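Local coordinates for AP endonuclease, family 2 (Brucella melitensis biovar Abortus, PDB 3NGF), which probably interconverts hydroxypyruvate and tartronate semialdehyde as a manganese-binding isomerase of the hyi family, built on a xylose isomerase-like TIM barrel, at residues Asp195-Arg198 / Leu199-Met203; Glu167-Gly170 / Leu171-Val175; Asp217-Glu220 / Pro221-Glu225; Tyr228-Leu231 / Phe232-Glu236; Arg30-Glu34 / Ala35-Gly39. All coordinates share one frame; numbering follows the deposited sequence.

Interaction 1 of 5, residues Asp195-Arg198 / Leu199-Met203; sequences DLTR and LIEKM
Arg198 bends at chi2 (-68°) while Glu201 runs extended beyond CG, and these two chain shapes bring guanidinium and carboxylate together one turn apart on helix 196-202, a short outer helix of the TIM barrel. The side chains lie alongside each other and point the same way, their flat ends only 8° from parallel. Arg198 NH1 gives a salt bridge to Glu201 OE1 at 3.0 Å, meeting the carboxylate on its syn side. The bond is not quite flat, because the oxygen is tilted 24° from the guanidinium plane. Arg198 CD also rests against Glu201 OE1, and the other oxygen, Glu201 OE2, faces the methyl Thr197 CG2 at 3.8 Å.

Beneath the side chains the usual i to i+4 ladder runs unbroken from Leu199 N to Asp195 O through to Lys202 N to Arg198 O. Lys202 drapes its aliphatic part over the last of these acceptors, with CG 3.1 Å from Arg198 O. The apolar side of the turn is made by Leu196 and Leu199, whose CD2 methyls meet at 4.3 Å. Leu196 continues onto Leu231 and Ile200 onto Val234, both of helix 228-237, while Leu199 turns to Gln165 and Leu166 of helix 165-175; the helix is thus packed between these two, with Leu196 also touching helix 186-192. At the N-cap position, Asp195 makes no capping bond with its side chain. A water links it to Lys202 instead, donating to Asp195 OD2 at 2.9 Å and accepting from Lys202 NZ at 2.6 Å.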
loop_
_atom_site.group_PDB
_atom_site.type_symbol
_atom_site.label_atom_id
_atom_site.label_comp_id
_atom_site.label_asym_id
_atom_site.label_seq_id
_atom_site.Cartn_x
_atom_site.Cartn_y
_atom_site.Cartn_z
ATOM N N ASP A 195 6.211 12.160 -15.010
ATOM C CA ASP A 195 5.479 11.755 -16.233
ATOM C C ASP A 195 4.309 10.827 -15.902
ATOM O O ASP A 195 4.150 9.762 -16.509
ATOM C CB ASP A 195 6.436 11.039 -17.212
ATOM C CG ASP A 195 5.963 11.053 -18.647
ATOM O OD1 ASP A 195 5.140 11.911 -19.055
ATOM O OD2 ASP A 195 6.463 10.207 -19.418
ATOM N N LEU A 196 3.469 11.258 -14.972
ATOM C CA LEU A 196 2.526 10.335 -14.336
ATOM C C LEU A 196 1.393 9.861 -15.230
ATOM O O LEU A 196 0.994 8.702 -15.133
ATOM C CB LEU A 196 1.952 10.947 -13.061
ATOM C CG LEU A 196 2.931 11.370 -11.969
ATOM C CD1 LEU A 196 2.148 11.926 -10.774
ATOM C CD2 LEU A 196 3.885 10.262 -11.516
ATOM N N THR A 197 0.875 10.720 -16.107
ATOM C CA THR A 197 -0.217 10.314 -17.002
ATOM C C THR A 197 0.221 9.199 -17.936
ATOM O O THR A 197 -0.426 8.129 -18.022
ATOM C CB THR A 197 -0.765 11.483 -17.802
ATOM O OG1 THR A 197 -1.251 12.467 -16.892
ATOM C CG2 THR A 197 -1.913 11.031 -18.730
ATOM N N ARG A 198 1.367 9.416 -18.565
ATOM C CA ARG A 198 1.935 8.425 -19.477
ATOM C C ARG A 198 2.460 7.200 -18.742
ATOM O O ARG A 198 2.377 6.075 -19.261
ATOM C CB ARG A 198 3.004 9.095 -20.361
ATOM C CG ARG A 198 2.407 10.137 -21.298
ATOM C CD ARG A 198 1.521 9.533 -22.377
ATOM N NE ARG A 198 1.124 10.575 -23.325
ATOM C CZ ARG A 198 -0.070 11.150 -23.397
ATOM N NH1 ARG A 198 -1.081 10.759 -22.626
ATOM N NH2 ARG A 198 -0.260 12.119 -24.285
ATOM N N LEU A 199 2.897 7.384 -17.493
ATOM C CA LEU A 199 3.326 6.259 -16.677
ATOM C C LEU A 199 2.136 5.335 -16.345
ATOM O O LEU A 199 2.228 4.109 -16.497
ATOM C CB LEU A 199 3.922 6.752 -15.377
ATOM C CG LEU A 199 4.531 5.745 -14.422
ATOM C CD1 LEU A 199 5.673 4.985 -15.084
ATOM C CD2 LEU A 199 5.020 6.451 -13.101
ATOM N N ILE A 200 1.038 5.943 -15.884
ATOM C CA ILE A 200 -0.205 5.214 -15.571
ATOM C C ILE A 200 -0.674 4.437 -16.772
ATOM O O ILE A 200 -1.037 3.249 -16.651
ATOM C CB ILE A 200 -1.341 6.156 -15.062
ATOM C CG1 ILE A 200 -0.963 6.719 -13.682
ATOM C CG2 ILE A 200 -2.679 5.406 -15.015
ATOM C CD1 ILE A 200 -1.885 7.845 -13.151
ATOM N N GLU A 201 -0.617 5.085 -17.931
ATOM C CA GLU A 201 -0.991 4.466 -19.191
ATOM C C GLU A 201 -0.094 3.280 -19.570
ATOM O O GLU A 201 -0.615 2.223 -20.017
ATOM C CB GLU A 201 -1.056 5.532 -20.292
ATOM C CG GLU A 201 -2.288 6.449 -20.110
ATOM C CD GLU A 201 -2.290 7.669 -20.991
ATOM O OE1 GLU A 201 -1.261 7.966 -21.606
ATOM O OE2 GLU A 201 -3.346 8.338 -21.077
ATOM N N LYS A 202 1.217 3.419 -19.355
ATOM C CA LYS A 202 2.167 2.322 -19.598
ATOM C C LYS A 202 1.933 1.174 -18.611
ATOM O O LYS A 202 2.087 0.001 -18.964
ATOM C CB LYS A 202 3.624 2.784 -19.441
ATOM C CG LYS A 202 4.122 3.795 -20.431
ATOM C CD LYS A 202 5.315 4.613 -19.827
ATOM C CE LYS A 202 6.110 5.350 -20.879
ATOM N NZ LYS A 202 7.307 6.074 -20.315
ATOM N N MET A 203 1.553 1.513 -17.377
ATOM C CA MET A 203 1.409 0.524 -16.304
ATOM C C MET A 203 0.015 -0.095 -16.265
ATOM O O MET A 203 -0.286 -0.878 -15.368
ATOM C CB MET A 203 1.715 1.157 -14.947
ATOM C CG MET A 203 3.200 1.524 -14.720
ATOM S SD MET A 203 3.497 2.390 -13.171
ATOM C CE MET A 203 3.244 1.019 -11.995
HETATM O O HOH W 1 6.675 7.515 -18.295
#

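Interaction 2 of 5, residues Glu167-Gly170 / Leu171-Val175; sequences EAVG and LVKRV
Val172 lays its methyl CG2 against Ala168 O, 3.3 Å away, one turn back along helix 165-175. That methyl is the branch anti to the carbonyl carbon of Val172, so it lies beside the backbone N that bonds to the same oxygen.

The polar work is done by the backbone. Each carbonyl from Glu167 to Gly170 receives the amide four residues on: Leu171 N binds Glu167 O, Val172 N reaches Ala168 O at 2.9 Å, Lys173 N binds Val169 O, and Arg174 N closes the series on Gly170 O at 3.2 Å. The second of these is the straightest, with an N-H...O angle of 164°. Aliphatic groups crowd round other acceptors too, Arg174 CG coming within 3.5 Å of Gly170 O.

The charge of Arg174 is met outside this turn, where NH1 forms a salt bridge with Glu126 OE1. Arg134 in turn takes the carbonyls of Arg174 and Val175, so helix 122-140 supplies acceptors and donors alike to the end of this helix. On the inner side, Val172 and Val175 rest on Val180, and Val169 on Val182, both of strand 180-185. Helix 165-175 is the connecting helix of the beta-alpha-beta crossover 146-149, 165-175, 180-185, the repeating unit of a TIM barrel.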
loop_
_atom_site.group_PDB
_atom_site.type_symbol
_atom_site.label_atom_id
_atom_site.label_comp_id
_atom_site.label_asym_id
_atom_site.label_seq_id
_atom_site.Cartn_x
_atom_site.Cartn_y
_atom_site.Cartn_z
ATOM N N GLU A 167 10.755 -0.260 -13.170
ATOM C CA GLU A 167 11.695 -1.272 -12.687
ATOM C C GLU A 167 10.913 -2.325 -11.893
ATOM O O GLU A 167 11.183 -3.529 -12.004
ATOM C CB GLU A 167 12.746 -0.629 -11.804
ATOM C CG GLU A 167 13.736 -1.599 -11.212
ATOM C CD GLU A 167 14.825 -0.923 -10.395
ATOM O OE1 GLU A 167 14.760 0.315 -10.163
ATOM O OE2 GLU A 167 15.763 -1.650 -9.988
ATOM N N ALA A 168 9.944 -1.872 -11.099
ATOM C CA ALA A 168 9.113 -2.795 -10.312
ATOM C C ALA A 168 8.240 -3.652 -11.232
ATOM O O ALA A 168 8.056 -4.859 -10.988
ATOM C CB ALA A 168 8.234 -2.038 -9.282
ATOM N N VAL A 169 7.679 -3.043 -12.280
ATOM C CA VAL A 169 6.919 -3.797 -13.286
ATOM C C VAL A 169 7.781 -4.913 -13.892
ATOM O O VAL A 169 7.326 -6.052 -14.060
ATOM C CB VAL A 169 6.372 -2.889 -14.381
ATOM C CG1 VAL A 169 5.820 -3.706 -15.535
ATOM C CG2 VAL A 169 5.303 -1.927 -13.788
ATOM N N GLY A 170 9.021 -4.575 -14.188
ATOM C CA GLY A 170 9.993 -5.553 -14.688
ATOM C C GLY A 170 10.267 -6.676 -13.711
ATOM O O GLY A 170 10.353 -7.859 -14.124
ATOM N N LEU A 171 10.399 -6.343 -12.428
ATOM C CA LEU A 171 10.642 -7.375 -11.415
ATOM C C LEU A 171 9.434 -8.298 -11.291
ATOM O O LEU A 171 9.581 -9.509 -11.163
ATOM C CB LEU A 171 10.970 -6.758 -10.063
ATOM C CG LEU A 171 12.373 -6.181 -9.890
ATOM C CD1 LEU A 171 12.422 -5.437 -8.548
ATOM C CD2 LEU A 171 13.381 -7.326 -9.934
ATOM N N VAL A 172 8.245 -7.727 -11.344
ATOM C CA VAL A 172 7.019 -8.525 -11.318
ATOM C C VAL A 172 6.886 -9.489 -12.515
ATOM O O VAL A 172 6.406 -10.609 -12.356
ATOM C CB VAL A 172 5.771 -7.654 -11.208
ATOM C CG1 VAL A 172 4.511 -8.540 -11.439
ATOM C CG2 VAL A 172 5.743 -6.952 -9.850
ATOM N N LYS A 173 7.314 -9.066 -13.701
ATOM C CA LYS A 173 7.315 -9.957 -14.864
ATOM C C LYS A 173 8.239 -11.157 -14.633
ATOM O O LYS A 173 7.917 -12.283 -15.017
ATOM C CB LYS A 173 7.714 -9.198 -16.141
ATOM C CG LYS A 173 6.567 -8.425 -16.774
ATOM C CD LYS A 173 6.992 -7.645 -18.000
ATOM C CE LYS A 173 5.978 -6.550 -18.349
ATOM N NZ LYS A 173 6.590 -5.589 -19.332
ATOM N N ARG A 174 9.376 -10.919 -13.983
ATOM C CA ARG A 174 10.292 -12.012 -13.658
ATOM C C ARG A 174 9.698 -12.981 -12.642
ATOM O O ARG A 174 9.940 -14.188 -12.746
ATOM C CB ARG A 174 11.627 -11.485 -13.187
ATOM C CG ARG A 174 12.343 -10.684 -14.279
ATOM C CD ARG A 174 13.534 -9.934 -13.742
ATOM N NE ARG A 174 14.564 -10.794 -13.162
ATOM C CZ ARG A 174 15.593 -10.331 -12.442
ATOM N NH1 ARG A 174 15.736 -9.017 -12.202
ATOM N NH2 ARG A 174 16.482 -11.177 -11.949
ATOM N N VAL A 175 8.894 -12.457 -11.713
ATOM C CA VAL A 175 8.197 -13.288 -10.693
ATOM C C VAL A 175 7.244 -14.274 -11.384
ATOM O O VAL A 175 7.153 -15.461 -10.996
ATOM C CB VAL A 175 7.441 -12.415 -9.666
ATOM C CG1 VAL A 175 6.450 -13.239 -8.808
ATOM C CG2 VAL A 175 8.442 -11.641 -8.790
#

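Interaction 3 of 5, residues Asp217-Glu220 / Pro221-Glu225; sequences DRHE and PDEGE
Glu220 and Glu223 form the heart of this turn, with His219 alongside. Glu223 OE2 approaches the imidazole of His219 at its edge, in the ring plane, 3.4 Å from CD2, and it sits equally close to His219 CB. Ring and carboxylate planes stand 76° apart, and Asp217 O lies over the centre of one ring face, 3.3 Å above it. Glu223 CG, set between its own N and carbonyl carbon (chi1 64°), lies 3.5 Å from Glu220 O. That same carbonyl accepts a short but weak bond from Asp222 N at 2.8 Å across an inverse gamma turn centred on Pro221. The turn belongs to the loop between strand 207-212 and helix 228-237, at the C-terminal end of the strands, where TIM barrels carry their active sites.

Glu220 CB lies 3.4 Å from Asp222 OD1; beyond it the chain bends at chi2 (83°) and OE1 goes to Arg251 N. Arg251 NH1 forms salt bridges with both Glu223 OE1 and Asp222 OD1. The ring of His219 is fixed by ND1 bonding to Asn249 O. Ser214 OG binds Glu223 OE2, and a water accepting from Asp217 N at 3.0 Å donates to this carboxylate oxygen at 3.2 Å.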
loop_
_atom_site.group_PDB
_atom_site.type_symbol
_atom_site.label_atom_id
_atom_site.label_comp_id
_atom_site.label_asym_id
_atom_site.label_seq_id
_atom_site.Cartn_x
_atom_site.Cartn_y
_atom_site.Cartn_z
ATOM N N ASP A 217 4.787 17.894 0.306
ATOM C CA ASP A 217 4.664 17.873 1.775
ATOM C C ASP A 217 3.809 16.757 2.399
ATOM O O ASP A 217 3.699 16.690 3.615
ATOM C CB ASP A 217 4.235 19.223 2.295
ATOM C CG ASP A 217 5.305 20.273 2.083
ATOM O OD1 ASP A 217 6.497 19.968 2.336
ATOM O OD2 ASP A 217 4.952 21.370 1.659
ATOM N N ARG A 218 3.244 15.916 1.551
ATOM C CA ARG A 218 2.571 14.663 1.950
ATOM C C ARG A 218 1.339 14.916 2.812
ATOM O O ARG A 218 1.095 14.224 3.791
ATOM C CB ARG A 218 3.568 13.699 2.596
ATOM C CG ARG A 218 3.221 12.227 2.385
ATOM C CD ARG A 218 4.298 11.294 2.913
ATOM N NE ARG A 218 4.012 9.916 2.511
ATOM C CZ ARG A 218 4.832 8.880 2.708
ATOM N NH1 ARG A 218 5.984 9.028 3.351
ATOM N NH2 ARG A 218 4.473 7.682 2.285
ATOM N N HIS A 219 0.546 15.900 2.397
ATOM C CA HIS A 219 -0.705 16.252 3.068
ATOM C C HIS A 219 -1.907 15.955 2.147
ATOM O O HIS A 219 -1.787 15.205 1.170
ATOM C CB HIS A 219 -0.713 17.734 3.517
ATOM C CG HIS A 219 0.432 18.146 4.396
ATOM N ND1 HIS A 219 0.796 17.455 5.533
ATOM C CD2 HIS A 219 1.249 19.225 4.338
ATOM C CE1 HIS A 219 1.819 18.067 6.109
ATOM N NE2 HIS A 219 2.108 19.151 5.409
ATOM N N GLU A 220 -3.072 16.522 2.462
ATOM C CA GLU A 220 -4.272 16.352 1.647
ATOM C C GLU A 220 -4.007 16.543 0.154
ATOM O O GLU A 220 -3.251 17.459 -0.223
ATOM C CB GLU A 220 -5.348 17.341 2.090
ATOM C CG GLU A 220 -6.038 16.961 3.399
ATOM C CD GLU A 220 -5.294 17.361 4.688
ATOM O OE1 GLU A 220 -4.169 17.899 4.643
ATOM O OE2 GLU A 220 -5.881 17.155 5.771
ATOM N N PRO A 221 -4.659 15.739 -0.717
ATOM C CA PRO A 221 -4.418 15.824 -2.177
ATOM C C PRO A 221 -5.147 17.007 -2.851
ATOM O O PRO A 221 -5.806 16.834 -3.882
ATOM C CB PRO A 221 -4.995 14.516 -2.707
ATOM C CG PRO A 221 -6.136 14.212 -1.744
ATOM C CD PRO A 221 -5.610 14.655 -0.386
ATOM N N ASP A 222 -5.092 18.170 -2.232
ATOM C CA ASP A 222 -5.712 19.366 -2.778
ATOM C C ASP A 222 -4.722 20.521 -2.769
ATOM O O ASP A 222 -5.124 21.676 -2.843
ATOM C CB ASP A 222 -6.951 19.728 -1.971
ATOM C CG ASP A 222 -6.638 20.045 -0.530
ATOM O OD1 ASP A 222 -5.475 19.896 -0.094
ATOM O OD2 ASP A 222 -7.570 20.476 0.153
ATOM N N GLU A 223 -3.437 20.208 -2.626
ATOM C CA GLU A 223 -2.393 21.234 -2.589
ATOM C C GLU A 223 -1.157 20.669 -3.265
ATOM O O GLU A 223 -1.067 19.481 -3.522
ATOM C CB GLU A 223 -2.043 21.631 -1.150
ATOM C CG GLU A 223 -1.437 20.444 -0.364
ATOM C CD GLU A 223 -0.783 20.787 0.954
ATOM O OE1 GLU A 223 -1.273 21.657 1.705
ATOM O OE2 GLU A 223 0.227 20.132 1.260
ATOM N N GLY A 224 -0.203 21.527 -3.576
ATOM C CA GLY A 224 1.076 21.019 -4.065
ATOM C C GLY A 224 1.132 20.942 -5.568
ATOM O O GLY A 224 0.252 21.476 -6.275
ATOM N N GLU A 225 2.160 20.244 -6.059
ATOM C CA GLU A 225 2.504 20.284 -7.470
ATOM C C GLU A 225 1.640 19.434 -8.397
ATOM O O GLU A 225 1.612 19.683 -9.604
ATOM C CB GLU A 225 4.021 20.020 -7.646
ATOM C CG GLU A 225 4.470 18.604 -7.408
ATOM C CD GLU A 225 5.986 18.445 -7.284
ATOM O OE1 GLU A 225 6.635 19.136 -6.482
ATOM O OE2 GLU A 225 6.533 17.597 -8.005
HETATM O O HOH W 2 2.610 19.645 -0.747
#

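Interaction 4 of 5, residues Tyr228-Leu231 / Phe232-Glu236; sequences YPYL and FSVLE
Tyr230 O takes two bonds from the next turn of its helix. Val234 N approaches in the carbonyl plane at 3.0 Å, and Ser233 OG donates from a direction tilted 15° out of that plane; the modelled 2.5 Å between Ser233 OG and Tyr230 O is shorter than usual, and its exact length is doubtful. The serine hydroxyl can fold back in this way because its chi1 of 76° sets OG between the backbone N and carbonyl carbon.

Beside this carbonyl the methyl Val234 CG2 sits over one face of the Tyr230 ring, nearest to CE2 at 3.4 Å. A different ring meets the backbone on another side of the helix: Phe232 presents a face to Tyr228 O, which stands 3.2 Å above the ring plane, displaced toward its rim. The same oxygen accepts the amide of Phe232, at 2.9 Å. The two aromatic side chains cross at a slant, with Phe232 CZ 3.9 Å from Tyr228 CB.

Farther out, the groups that position these rings come from elsewhere in the chain. Tyr228 OH is hydrogen-bonded to Ala213 O, just beyond strand 207-212, which ties down the far end of that side chain. Phe12 meets Phe232 edge-to-face. Helix 228-237 is the helix of the beta-alpha-beta crossover from strand 207-212 to strand 243-246. Tyr228 and Phe232 lean on Ile212 and Leu235 on Phe207 and Val210, while Tyr230 and Val234 pack on Thr197, where this face lies against helix 196-202.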
loop_
_atom_site.group_PDB
_atom_site.type_symbol
_atom_site.label_atom_id
_atom_site.label_comp_id
_atom_site.label_asym_id
_atom_site.label_seq_id
_atom_site.Cartn_x
_atom_site.Cartn_y
_atom_site.Cartn_z
ATOM N N TYR A 228 -4.580 16.512 -8.555
ATOM C CA TYR A 228 -5.138 15.202 -8.288
ATOM C C TYR A 228 -6.482 14.928 -8.975
ATOM O O TYR A 228 -6.687 13.830 -9.398
ATOM C CB TYR A 228 -5.181 14.870 -6.782
ATOM C CG TYR A 228 -3.903 14.217 -6.294
ATOM C CD1 TYR A 228 -3.589 12.920 -6.662
ATOM C CD2 TYR A 228 -2.980 14.923 -5.532
ATOM C CE1 TYR A 228 -2.434 12.323 -6.275
ATOM C CE2 TYR A 228 -1.810 14.319 -5.113
ATOM C CZ TYR A 228 -1.542 13.014 -5.484
ATOM O OH TYR A 228 -0.395 12.371 -5.090
ATOM N N PRO A 229 -7.382 15.930 -9.117
ATOM C CA PRO A 229 -8.608 15.646 -9.876
ATOM C C PRO A 229 -8.357 15.168 -11.313
ATOM O O PRO A 229 -9.073 14.291 -11.820
ATOM C CB PRO A 229 -9.364 16.977 -9.835
ATOM C CG PRO A 229 -8.910 17.617 -8.543
ATOM C CD PRO A 229 -7.495 17.162 -8.319
ATOM N N TYR A 230 -7.338 15.718 -11.964
ATOM C CA TYR A 230 -6.978 15.263 -13.295
ATOM C C TYR A 230 -6.516 13.824 -13.252
ATOM O O TYR A 230 -6.907 13.010 -14.108
ATOM C CB TYR A 230 -5.862 16.110 -13.902
ATOM C CG TYR A 230 -5.407 15.576 -15.244
ATOM C CD1 TYR A 230 -6.177 15.770 -16.368
ATOM C CD2 TYR A 230 -4.216 14.854 -15.377
ATOM C CE1 TYR A 230 -5.775 15.300 -17.584
ATOM C CE2 TYR A 230 -3.813 14.364 -16.609
ATOM C CZ TYR A 230 -4.588 14.582 -17.698
ATOM O OH TYR A 230 -4.213 14.134 -18.958
ATOM N N LEU A 231 -5.679 13.515 -12.261
ATOM C CA LEU A 231 -5.113 12.172 -12.139
ATOM C C LEU A 231 -6.236 11.162 -11.835
ATOM O O LEU A 231 -6.209 10.046 -12.338
ATOM C CB LEU A 231 -4.017 12.156 -11.064
ATOM C CG LEU A 231 -2.703 12.856 -11.455
ATOM C CD1 LEU A 231 -1.794 12.990 -10.222
ATOM C CD2 LEU A 231 -1.971 12.117 -12.571
ATOM N N PHE A 232 -7.228 11.550 -11.030
ATOM C CA PHE A 232 -8.412 10.681 -10.830
ATOM C C PHE A 232 -9.094 10.373 -12.158
ATOM O O PHE A 232 -9.556 9.248 -12.377
ATOM C CB PHE A 232 -9.451 11.290 -9.876
ATOM C CG PHE A 232 -8.931 11.626 -8.504
ATOM C CD1 PHE A 232 -7.812 11.001 -7.962
ATOM C CD2 PHE A 232 -9.587 12.578 -7.739
ATOM C CE1 PHE A 232 -7.356 11.346 -6.718
ATOM C CE2 PHE A 232 -9.131 12.922 -6.485
ATOM C CZ PHE A 232 -8.020 12.302 -5.972
ATOM N N SER A 233 -9.126 11.351 -13.063
ATOM C CA SER A 233 -9.802 11.175 -14.349
ATOM C C SER A 233 -8.982 10.233 -15.233
ATOM O O SER A 233 -9.560 9.450 -16.001
ATOM C CB SER A 233 -10.090 12.521 -15.049
ATOM O OG SER A 233 -8.922 13.069 -15.638
ATOM N N VAL A 234 -7.659 10.246 -15.048
ATOM C CA VAL A 234 -6.762 9.344 -15.786
ATOM C C VAL A 234 -7.015 7.897 -15.331
ATOM O O VAL A 234 -7.136 6.989 -16.167
ATOM C CB VAL A 234 -5.264 9.726 -15.610
ATOM C CG1 VAL A 234 -4.340 8.730 -16.303
ATOM C CG2 VAL A 234 -4.984 11.181 -16.147
ATOM N N LEU A 235 -7.106 7.692 -14.016
ATOM C CA LEU A 235 -7.336 6.355 -13.468
ATOM C C LEU A 235 -8.621 5.790 -14.045
ATOM O O LEU A 235 -8.688 4.597 -14.416
ATOM C CB LEU A 235 -7.403 6.398 -11.941
ATOM C CG LEU A 235 -6.050 6.660 -11.273
ATOM C CD1 LEU A 235 -6.187 6.863 -9.762
ATOM C CD2 LEU A 235 -5.054 5.507 -11.569
ATOM N N GLU A 236 -9.643 6.637 -14.121
ATOM C CA GLU A 236 -10.956 6.215 -14.658
ATOM C C GLU A 236 -10.883 5.866 -16.134
ATOM O O GLU A 236 -11.471 4.856 -16.567
ATOM C CB GLU A 236 -12.008 7.300 -14.433
ATOM C CG GLU A 236 -12.444 7.440 -12.983
ATOM C CD GLU A 236 -13.178 6.211 -12.450
ATOM O OE1 GLU A 236 -14.097 5.701 -13.135
ATOM O OE2 GLU A 236 -12.823 5.759 -11.335
#

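Interaction 5 of 5, residues Arg30-Glu34 / Ala35-Gly39; sequences RLAAE and AGFGG
Ala32 O is the carbonyl on which the end of helix 25-34 converges. Phe37 N reaches it at 3.0 Å with a fairly straight N-H...O angle of 157°, and Ala35 N adds a weak bond at 3.2 Å; the same amide also makes a weak bond to Leu31 O. Together with Gly36 N donating to Ala33 O at 3.0 Å, the bond from Phe37 makes a Schellman motif. Its two bonds differ in approach: Phe37 N is tilted 29° from the carbonyl plane of Ala32, whereas Gly36 N stands well above that of Ala33. Gly36 turns the chain out of the helix with a positive phi of 94°, a conformation that glycine, lacking a side chain, adopts easily.

The benzyl group of Phe37 folds back beside the helix end. Its ring edge faces Ala32 O in plane, with CD2 3.5 Å from that oxygen, and Phe37 CB touches Ala32 CB at 4.4 Å. On the outer side of the last turn, Arg30 NH1 forms a salt bridge with Glu34 OE2 at 3.1 Å. The carboxylate oxygen lies almost in the guanidinium plane, although the nitrogen is well out of the carboxylate plane.

The turn leads from helix 25-34 into strand 39-41 of the barrel. Phe37 stacks on Phe261 and touches Phe12 and Ala14 of strand 11-15, on which Ala32 also rests; the backbone of Gly39 bonds to Ala14, and that of Gly36 to Asp266 near the chain terminus.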
loop_
_atom_site.group_PDB
_atom_site.type_symbol
_atom_site.label_atom_id
_atom_site.label_comp_id
_atom_site.label_asym_id
_atom_site.label_seq_id
_atom_site.Cartn_x
_atom_site.Cartn_y
_atom_site.Cartn_z
ATOM N N ARG A 30 -14.494 4.023 13.310
ATOM C CA ARG A 30 -15.735 4.804 13.401
ATOM C C ARG A 30 -15.582 6.200 12.776
ATOM O O ARG A 30 -16.461 6.682 12.047
ATOM C CB ARG A 30 -16.155 4.953 14.847
ATOM C CG ARG A 30 -17.465 5.760 15.022
ATOM C CD ARG A 30 -17.901 5.883 16.485
ATOM N NE ARG A 30 -16.911 6.566 17.327
ATOM C CZ ARG A 30 -16.761 7.888 17.428
ATOM N NH1 ARG A 30 -17.534 8.733 16.741
ATOM N NH2 ARG A 30 -15.829 8.377 18.232
ATOM N N LEU A 31 -14.484 6.872 13.082
ATOM C CA LEU A 31 -14.294 8.212 12.513
ATOM C C LEU A 31 -14.204 8.217 10.967
ATOM O O LEU A 31 -14.755 9.111 10.309
ATOM C CB LEU A 31 -13.106 8.905 13.152
ATOM C CG LEU A 31 -13.170 9.207 14.651
ATOM C CD1 LEU A 31 -11.959 10.101 14.998
ATOM C CD2 LEU A 31 -14.477 9.863 15.087
ATOM N N ALA A 32 -13.549 7.213 10.390
ATOM C CA ALA A 32 -13.447 7.074 8.949
ATOM C C ALA A 32 -14.809 6.816 8.346
ATOM O O ALA A 32 -15.171 7.441 7.363
ATOM C CB ALA A 32 -12.458 5.912 8.568
ATOM N N ALA A 33 -15.582 5.921 8.951
ATOM C CA ALA A 33 -16.932 5.631 8.450
ATOM C C ALA A 33 -17.870 6.857 8.557
ATOM O O ALA A 33 -18.632 7.142 7.621
ATOM C CB ALA A 33 -17.523 4.416 9.185
ATOM N N GLU A 34 -17.787 7.599 9.664
ATOM C CA GLU A 34 -18.623 8.812 9.851
ATOM C C GLU A 34 -18.224 9.924 8.872
ATOM O O GLU A 34 -19.062 10.760 8.522
ATOM C CB GLU A 34 -18.557 9.309 11.300
ATOM C CG GLU A 34 -19.315 8.402 12.299
ATOM C CD GLU A 34 -19.189 8.858 13.747
ATOM O OE1 GLU A 34 -18.516 9.888 13.988
ATOM O OE2 GLU A 34 -19.778 8.193 14.642
ATOM N N ALA A 35 -16.969 9.903 8.404
ATOM C CA ALA A 35 -16.470 10.882 7.426
ATOM C C ALA A 35 -16.872 10.448 6.013
ATOM O O ALA A 35 -16.655 11.174 5.074
ATOM C CB ALA A 35 -14.923 11.049 7.544
ATOM N N GLY A 36 -17.472 9.260 5.885
ATOM C CA GLY A 36 -17.988 8.765 4.619
ATOM C C GLY A 36 -17.058 7.882 3.816
ATOM O O GLY A 36 -17.284 7.678 2.619
ATOM N N PHE A 37 -16.005 7.355 4.445
ATOM C CA PHE A 37 -15.172 6.339 3.773
ATOM C C PHE A 37 -15.861 4.978 3.880
ATOM O O PHE A 37 -16.391 4.633 4.932
ATOM C CB PHE A 37 -13.779 6.273 4.394
ATOM C CG PHE A 37 -12.931 7.485 4.094
ATOM C CD1 PHE A 37 -12.183 7.574 2.918
ATOM C CD2 PHE A 37 -12.897 8.537 4.981
ATOM C CE1 PHE A 37 -11.422 8.702 2.642
ATOM C CE2 PHE A 37 -12.131 9.678 4.708
ATOM C CZ PHE A 37 -11.399 9.752 3.538
ATOM N N GLY A 38 -15.844 4.223 2.786
ATOM C CA GLY A 38 -16.350 2.842 2.763
ATOM C C GLY A 38 -15.236 1.821 2.899
ATOM O O GLY A 38 -15.500 0.628 3.111
ATOM N N GLY A 39 -13.993 2.274 2.767
ATOM C CA GLY A 39 -12.828 1.397 2.864
ATOM C C GLY A 39 -11.733 2.009 3.701
ATOM O O GLY A 39 -11.649 3.246 3.828
#

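In the fold
Interactions 1, 2 and 4 lie on three outer helices that pack in a row round one barrel. Interaction 1 sits in the middle: Met203 CE meets Val169 CG2 of interaction 2 at 4.0 Å, and Thr197 OG1 packs against Tyr230 CE2 of interaction 4 at 3.2 Å. Interaction 3 joins this row through Pro221 CB, 3.5 Å from Tyr228 CD2. Interaction 5 stands apart, its centre about 35 Å from that of interaction 2 on the opposite side of the chain's centre. The manganese ion, held by Glu150, Asp185, Gln211 and Glu247, is about 10 Å from the side chain of Tyr228 and about 13 Å from those of Leu196, Ala168 and Pro221.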